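Local coordinates for protein putative sortase (Streptococcus pneumoniae, PDB 2W1J) that probably catalyses the covalent joining of pilin subunits during pilus fibre assembly, as a class C sortase of the transpeptidase family, at residues A[74-79]-A[120-125]; A[111-116]-A[173-178]. All coordinates share one frame; numbering follows the deposited sequence.

Contact 1. Residues A[74-79]-A[120-125]; sequences IDVDLP and TAKMFT
Leu78 splits its two methyls between neighbouring residues of the 120-125 loop. Leu78 CD1 approaches the ring obliquely, 3.7 Å from Phe124 CE1, whereas Leu78 CD2 meets Met123 SD at 3.8 Å, the two chains crossing at about a right angle. The forked leucine suits the angle between a flat ring and a flexible thioether. Met123 sets out away from the strand, but the bend at chi2 (-56°) brings its sulphur back. Val76 CG1 lies at the edge of the same ring, near its plane and 4.3 Å from Phe124 CE1. Lys122 reaches out extended from the crowded chi1 position (64°) and gives NZ to Asp75 O at 2.9 Å, arriving 52° above the carbonyl plane. Its own carbonyl is gripped twice by Thr125, through N and OG1, which fixes the type II' turn from Lys122 to Thr125. Asp75 and Val76 form a G1 beta bulge opposite Ile71. In this sortase domain the loop after strand 108-113 is thus anchored by apolar packing on strand 76-82 and one ammonium-to-carbonyl bond to the turn just before it; Asp75 OD2, 5.1 Å from Lys122 NZ, forms no salt bridge but may add long-range attraction.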
ATOM      1  N   ILE A  74       4.501   0.817  15.532  1.00  5.31           N
ATOM      2  CA  ILE A  74       4.235   2.258  15.592  1.00  5.67           C
ATOM      3  C   ILE A  74       2.737   2.571  15.653  1.00  5.22           C
ATOM      4  O   ILE A  74       2.311   3.699  15.390  1.00  5.47           O
ATOM      5  CB  ILE A  74       4.890   3.025  14.423  1.00  5.06           C
ATOM      6  CG1 ILE A  74       4.495   2.423  13.071  1.00  5.87           C
ATOM      7  CG2 ILE A  74       6.410   3.044  14.596  1.00  7.42           C
ATOM      8  CD1 ILE A  74       4.925   3.283  11.883  1.00  7.21           C
ATOM      9  N   ASP A  75       1.937   1.585  16.042  1.00  5.05           N
ATOM     10  CA  ASP A  75       0.510   1.820  16.272  1.00  5.67           C
ATOM     11  C   ASP A  75      -0.198   2.411  15.061  1.00  5.72           C
ATOM     12  O   ASP A  75      -1.028   3.322  15.200  1.00  6.50           O
ATOM     13  CB  ASP A  75       0.299   2.715  17.499  1.00  6.34           C
ATOM     14  CG  ASP A  75       0.937   2.135  18.734  1.00  8.13           C
ATOM     15  OD1 ASP A  75       0.609   0.980  19.065  1.00 10.28           O
ATOM     16  OD2 ASP A  75       1.791   2.808  19.346  1.00 12.41           O
ATOM     17  N   VAL A  76       0.120   1.890  13.881  1.00  5.76           N
ATOM     18  CA  VAL A  76      -0.528   2.338  12.654  1.00  6.49           C
ATOM     19  C   VAL A  76      -1.487   1.268  12.140  1.00  6.05           C
ATOM     20  O   VAL A  76      -1.158   0.079  12.134  1.00  6.26           O
ATOM     21  CB  VAL A  76       0.522   2.649  11.571  1.00  6.59           C
ATOM     22  CG1 VAL A  76      -0.127   2.780  10.207  1.00  8.22           C
ATOM     23  CG2 VAL A  76       1.290   3.895  11.931  1.00  8.52           C
ATOM     24  N   ASP A  77      -2.692   1.671  11.755  1.00  6.50           N
ATOM     25  CA  ASP A  77      -3.578   0.781  11.016  1.00  8.15           C
ATOM     26  C   ASP A  77      -4.385   1.690  10.111  1.00  7.99           C
ATOM     27  O   ASP A  77      -5.274   2.410  10.574  1.00  9.33           O
ATOM     28  CB  ASP A  77      -4.475  -0.046  11.943  1.00  9.41           C
ATOM     29  CG  ASP A  77      -4.978  -1.334  11.286  1.00 12.04           C
ATOM     30  OD1 ASP A  77      -4.713  -1.565  10.080  1.00 12.90           O
ATOM     31  OD2 ASP A  77      -5.648  -2.125  11.981  1.00 15.39           O
ATOM     32  N   LEU A  78      -4.039   1.695   8.827  1.00  7.09           N
ATOM     33  CA  LEU A  78      -4.646   2.637   7.884  1.00  7.07           C
ATOM     34  C   LEU A  78      -5.397   1.908   6.789  1.00  6.30           C
ATOM     35  O   LEU A  78      -4.883   0.948   6.219  1.00  6.55           O
ATOM     36  CB  LEU A  78      -3.580   3.500   7.216  1.00  8.06           C
ATOM     37  CG  LEU A  78      -2.916   4.592   8.040  1.00  9.74           C
ATOM     38  CD1 LEU A  78      -1.876   5.273   7.164  1.00  9.61           C
ATOM     39  CD2 LEU A  78      -3.952   5.596   8.534  1.00  9.66           C
ATOM     40  N   PRO A  79      -6.601   2.385   6.459  1.00  5.98           N
ATOM     41  CA  PRO A  79      -7.275   1.841   5.290  1.00  5.87           C
ATOM     42  C   PRO A  79      -6.514   2.225   4.027  1.00  5.70           C
ATOM     43  O   PRO A  79      -5.880   3.295   3.980  1.00  6.50           O
ATOM     44  CB  PRO A  79      -8.635   2.533   5.313  1.00  6.59           C
ATOM     45  CG  PRO A  79      -8.379   3.835   6.019  1.00  7.38           C
ATOM     46  CD  PRO A  79      -7.296   3.557   7.025  1.00  5.66           C
ATOM     47  N   THR A 120      -3.373  16.839  11.304  1.00 10.16           N
ATOM     48  CA  THR A 120      -4.662  16.293  11.742  1.00 12.34           C
ATOM     49  C   THR A 120      -4.645  14.792  11.999  1.00 11.79           C
ATOM     50  O   THR A 120      -5.469  14.263  12.748  1.00 13.04           O
ATOM     51  CB  THR A 120      -5.717  16.518  10.646  1.00 12.81           C
ATOM     52  OG1 THR A 120      -5.190  16.054   9.394  1.00 15.87           O
ATOM     53  CG2 THR A 120      -6.064  17.994  10.533  1.00 15.43           C
ATOM     54  N   ALA A 121      -3.743  14.099  11.325  1.00 10.44           N
ATOM     55  CA  ALA A 121      -3.677  12.648  11.414  1.00 10.65           C
ATOM     56  C   ALA A 121      -2.244  12.223  11.186  1.00 10.09           C
ATOM     57  O   ALA A 121      -1.556  12.747  10.305  1.00 10.42           O
ATOM     58  CB  ALA A 121      -4.580  12.016  10.376  1.00 11.43           C
ATOM     59  N   LYS A 122      -1.788  11.264  11.981  1.00 10.76           N
ATOM     60  CA  LYS A 122      -0.384  10.894  11.919  1.00 11.00           C
ATOM     61  C   LYS A 122      -0.002  10.152  10.636  1.00  9.22           C
ATOM     62  O   LYS A 122       1.129  10.277  10.179  1.00  9.06           O
ATOM     63  CB  LYS A 122       0.053  10.125  13.170  1.00 12.43           C
ATOM     64  CG  LYS A 122      -0.637   8.797  13.361  1.00 14.71           C
ATOM     65  CD  LYS A 122      -0.279   8.165  14.700  1.00 17.73           C
ATOM     66  CE  LYS A 122      -0.609   6.684  14.688  1.00 18.26           C
ATOM     67  NZ  LYS A 122      -0.299   6.048  15.997  1.00 20.58           N
ATOM     68  N   MET A 123      -0.950   9.432  10.035  1.00  8.30           N
ATOM     69  CA  MET A 123      -0.675   8.686   8.801  1.00  7.89           C
ATOM     70  C   MET A 123       0.659   7.937   8.913  1.00  7.81           C
ATOM     71  O   MET A 123       0.808   7.114   9.814  1.00  7.77           O
ATOM     72  CB  MET A 123      -0.742   9.601   7.570  1.00  7.52           C
ATOM     73  CG  MET A 123      -2.091  10.320   7.386  1.00  8.36           C
ATOM     74  SD  MET A 123      -3.485   9.180   7.303  1.00  8.89           S
ATOM     75  CE  MET A 123      -4.759  10.303   6.731  1.00  9.28           C
ATOM     76  N   PHE A 124       1.616   8.226   8.028  1.00  7.10           N
ATOM     77  CA  PHE A 124       2.920   7.529   8.031  1.00  7.24           C
ATOM     78  C   PHE A 124       4.044   8.360   8.687  1.00  8.07           C
ATOM     79  O   PHE A 124       5.229   8.121   8.461  1.00 10.04           O
ATOM     80  CB  PHE A 124       3.352   7.143   6.607  1.00  7.49           C
ATOM     81  CG  PHE A 124       2.766   5.843   6.083  1.00  6.38           C
ATOM     82  CD1 PHE A 124       1.942   5.015   6.841  1.00  6.69           C
ATOM     83  CD2 PHE A 124       3.082   5.449   4.789  1.00  6.68           C
ATOM     84  CE1 PHE A 124       1.440   3.828   6.295  1.00  7.55           C
ATOM     85  CE2 PHE A 124       2.597   4.277   4.242  1.00  7.11           C
ATOM     86  CZ  PHE A 124       1.780   3.455   4.989  1.00  7.29           C
ATOM     87  N   THR A 125       3.686   9.340   9.511  1.00  8.14           N
ATOM     88  CA  THR A 125       4.706  10.185  10.138  1.00  8.93           C
ATOM     89  C   THR A 125       5.789   9.379  10.851  1.00  9.11           C
ATOM     90  O   THR A 125       6.973   9.738  10.797  1.00 10.41           O
ATOM     91  CB  THR A 125       4.075  11.185  11.117  1.00  8.71           C
ATOM     92  OG1 THR A 125       3.280  12.103  10.367  1.00  8.95           O
ATOM     93  CG2 THR A 125       5.154  11.958  11.891  1.00 11.00           C
TER

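Contact 2. Residues A[111-116]-A[173-178]; sequences VITAHT and TLLTCT
Thr176 OG1 has one firm hydrogen bond across the contact, donating to Ala114 O at 2.7 Å in the plane of that carbonyl. Thr116 OG1, 2.8 Å from Thr176 OG1, is a probable second partner, though its proton may go instead to Phe124 O, to which it is weakly bonded. With OG1 anti to the backbone N (chi1 -166°), the Thr176 hydroxyl is turned to the 111-116 segment, and CG2 takes the crowded position, against Thr116 OG1. A threonine serves well here, its hydroxyl continuing the link between the chains past the last backbone bond. Before that point the two strands pair in parallel, their short axes 33° apart. Ile112 N donates to Thr173 O at 2.9 Å. Ile112 O receives Leu175 N, also at 2.9 Å. Ala114 N then reaches Leu175 O at 3.1 Å, almost along the C=O axis. Valine, isoleucine and threonine, branched at CB, fit the extended backbone, and leucine adds apolar bulk on each buried face. On one face Val111 CG1 packs obliquely on Leu175 CB at 4.0 Å, while Thr113 and Leu175 lie side by side. On the other, Leu174 CD2 approaches Ile112 CB at 4.1 Å.

TLLTC fits the sortase signature TLxTC, so Cys177 is probably the nucleophile and His115 its partner, as in relatives. A glycerol, probably from the crystallisation liquor but perhaps marking a pocket, hydrogen-bonds to His115 ND1 and Thr116 N. Trp44 meets the His115 ring and touches Cys177, consistent with the lid of pilus sortases. In the sheet, strand 108-113 runs between 93-95 and 170-178, and strand 185-194 flanks 170-178 and brings Arg186 to Cys177. The face of Ile112 and Leu174 packs on Val80, Val69 and Ile71 of strands 76-82 and 65-71.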
ATOM      1  N   VAL A 111       3.141  -0.905  -3.758  1.00  4.84           N
ATOM      2  CA  VAL A 111       3.597   0.292  -3.052  1.00  4.60           C
ATOM      3  C   VAL A 111       2.394   1.001  -2.449  1.00  4.22           C
ATOM      4  O   VAL A 111       1.384   1.225  -3.122  1.00  5.35           O
ATOM      5  CB  VAL A 111       4.399   1.223  -3.973  1.00  4.61           C
ATOM      6  CG1 VAL A 111       4.827   2.483  -3.223  1.00  5.68           C
ATOM      7  CG2 VAL A 111       5.613   0.491  -4.547  1.00  5.77           C
ATOM      8  N   ILE A 112       2.491   1.292  -1.155  1.00  4.03           N
ATOM      9  CA  ILE A 112       1.413   1.889  -0.373  1.00  4.69           C
ATOM     10  C   ILE A 112       1.938   3.214   0.187  1.00  4.60           C
ATOM     11  O   ILE A 112       3.009   3.245   0.789  1.00  4.22           O
ATOM     12  CB  ILE A 112       0.954   0.952   0.771  1.00  5.22           C
ATOM     13  CG1 ILE A 112       0.440  -0.382   0.208  1.00  6.94           C
ATOM     14  CG2 ILE A 112      -0.116   1.642   1.635  1.00  6.23           C
ATOM     15  CD1 ILE A 112       0.054  -1.382   1.271  1.00 10.52           C
ATOM     16  N   THR A 113       1.185   4.286  -0.046  1.00  4.21           N
ATOM     17  CA  THR A 113       1.627   5.667   0.150  0.50  4.50           C
ATOM     18  C   THR A 113       0.801   6.364   1.228  1.00  4.06           C
ATOM     19  O   THR A 113      -0.416   6.193   1.264  1.00  4.64           O
ATOM     20  CB  THR A 113       1.353   6.440  -1.150  0.50  4.69           C
ATOM     21  OG1 THR A 113       1.837   5.693  -2.273  0.50  6.09           O
ATOM     22  CG2 THR A 113       1.980   7.822  -1.120  0.50  5.31           C
ATOM     23  N   ALA A 114       1.436   7.181   2.062  1.00  3.96           N
ATOM     24  CA  ALA A 114       0.669   8.032   2.972  1.00  4.34           C
ATOM     25  C   ALA A 114       1.509   9.218   3.422  1.00  5.35           C
ATOM     26  O   ALA A 114       2.739   9.216   3.269  1.00  5.56           O
ATOM     27  CB  ALA A 114       0.153   7.235   4.182  1.00  4.08           C
ATOM     28  N   HIS A 115       0.846  10.230   3.971  1.00  7.74           N
ATOM     29  CA  HIS A 115       1.513  11.475   4.346  1.00  8.31           C
ATOM     30  C   HIS A 115       2.412  11.329   5.565  1.00  8.92           C
ATOM     31  O   HIS A 115       2.226  10.447   6.407  1.00  9.05           O
ATOM     32  CB  HIS A 115       0.477  12.549   4.675  1.00  9.09           C
ATOM     33  CG  HIS A 115      -0.221  13.120   3.483  1.00 10.97           C
ATOM     34  ND1 HIS A 115       0.448  13.549   2.356  1.00 12.51           N
ATOM     35  CD2 HIS A 115      -1.531  13.387   3.266  1.00 10.11           C
ATOM     36  CE1 HIS A 115      -0.421  14.036   1.488  1.00 13.09           C
ATOM     37  NE2 HIS A 115      -1.629  13.957   2.019  1.00 11.79           N
ATOM     38  N   THR A 116       3.368  12.251   5.666  1.00  9.57           N
ATOM     39  CA  THR A 116       4.084  12.521   6.907  1.00  9.24           C
ATOM     40  C   THR A 116       3.853  13.986   7.268  1.00  8.75           C
ATOM     41  O   THR A 116       3.912  14.862   6.403  1.00 10.54           O
ATOM     42  CB  THR A 116       5.612  12.265   6.774  1.00  9.80           C
ATOM     43  OG1 THR A 116       5.896  10.854   6.857  1.00 11.42           O
ATOM     44  CG2 THR A 116       6.370  12.967   7.874  1.00  9.57           C
ATOM     45  N   THR A 173       6.471  -1.922  -0.441  1.00  3.71           N
ATOM     46  CA  THR A 173       7.154  -0.719   0.025  1.00  4.17           C
ATOM     47  C   THR A 173       6.132   0.287   0.532  1.00  4.17           C
ATOM     48  O   THR A 173       5.109   0.546  -0.115  1.00  4.81           O
ATOM     49  CB  THR A 173       8.025  -0.102  -1.086  1.00  4.76           C
ATOM     50  OG1 THR A 173       9.081  -1.019  -1.404  1.00  5.09           O
ATOM     51  CG2 THR A 173       8.626   1.251  -0.672  1.00  6.37           C
ATOM     52  N   LEU A 174       6.422   0.830   1.711  1.00  4.25           N
ATOM     53  CA  LEU A 174       5.671   1.921   2.311  1.00  4.60           C
ATOM     54  C   LEU A 174       6.415   3.214   1.991  1.00  4.39           C
ATOM     55  O   LEU A 174       7.616   3.338   2.255  1.00  4.97           O
ATOM     56  CB  LEU A 174       5.537   1.693   3.816  1.00  5.84           C
ATOM     57  CG  LEU A 174       5.085   0.281   4.211  1.00  4.65           C
ATOM     58  CD1 LEU A 174       5.016   0.180   5.725  1.00  6.15           C
ATOM     59  CD2 LEU A 174       3.740  -0.045   3.602  1.00  7.18           C
ATOM     60  N   LEU A 175       5.688   4.149   1.378  1.00  4.84           N
ATOM     61  CA  LEU A 175       6.261   5.348   0.779  0.50  4.70           C
ATOM     62  C   LEU A 175       5.708   6.605   1.447  1.00  4.50           C
ATOM     63  O   LEU A 175       4.493   6.759   1.554  1.00  4.58           O
ATOM     64  CB  LEU A 175       5.894   5.362  -0.709  0.50  4.86           C
ATOM     65  CG  LEU A 175       6.173   6.612  -1.540  0.50  3.95           C
ATOM     66  CD1 LEU A 175       7.669   6.867  -1.589  0.50  5.43           C
ATOM     67  CD2 LEU A 175       5.607   6.481  -2.948  0.50  3.57           C
ATOM     68  N   THR A 176       6.598   7.507   1.866  1.00  4.33           N
ATOM     69  CA  THR A 176       6.157   8.801   2.389  1.00  4.84           C
ATOM     70  C   THR A 176       7.178   9.876   2.042  1.00  4.76           C
ATOM     71  O   THR A 176       8.195   9.590   1.412  1.00  5.22           O
ATOM     72  CB  THR A 176       5.866   8.716   3.898  1.00  5.15           C
ATOM     73  OG1 THR A 176       5.137   9.873   4.314  1.00  6.23           O
ATOM     74  CG2 THR A 176       7.146   8.589   4.717  1.00  6.59           C
ATOM     75  N   CYS A 177       6.907  11.110   2.450  0.50  4.64           N
ATOM     76  CA  CYS A 177       7.855  12.194   2.216  0.50  4.71           C
ATOM     77  C   CYS A 177       8.848  12.310   3.361  0.50  4.70           C
ATOM     78  O   CYS A 177       8.554  11.930   4.496  0.50  5.75           O
ATOM     79  CB  CYS A 177       7.123  13.521   2.024  0.50  5.27           C
ATOM     80  SG  CYS A 177       6.138  13.559   0.524  0.50  4.13           S
ATOM     81  N   THR A 178      10.022  12.855   3.063  1.00  4.72           N
ATOM     82  CA  THR A 178      11.078  12.970   4.059  1.00  4.85           C
ATOM     83  C   THR A 178      12.086  14.009   3.555  1.00  3.76           C
ATOM     84  O   THR A 178      12.056  14.367   2.379  1.00  3.76           O
ATOM     85  CB  THR A 178      11.734  11.584   4.269  1.00  4.89           C
ATOM     86  OG1 THR A 178      12.193  11.449   5.618  1.00  7.37           O
ATOM     87  CG2 THR A 178      12.862  11.328   3.282  1.00  6.15           C
TER

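Overall arrangement
The segments interleave along the chain: 74-79, 111-116, 120-125 and 173-178, so neither contact closes before the other opens. All lie within the sortase domain, and the centres of the two contacts are about 11 Å apart. Strands 76-82, 108-113 and 170-178 belong to one mixed sheet, with 93-95 between the first two. The loop following strand 108-113 joins the contacts directly, since Phe124 N probably hydrogen-bonds to His115 O at 2.8 Å and the Phe124 ring packs on Ala114. Contact 1 therefore pins to strand 76-82 the same loop that leaves the probable catalytic histidine of contact 2, tying that site to the barrel wall expected of a sortase.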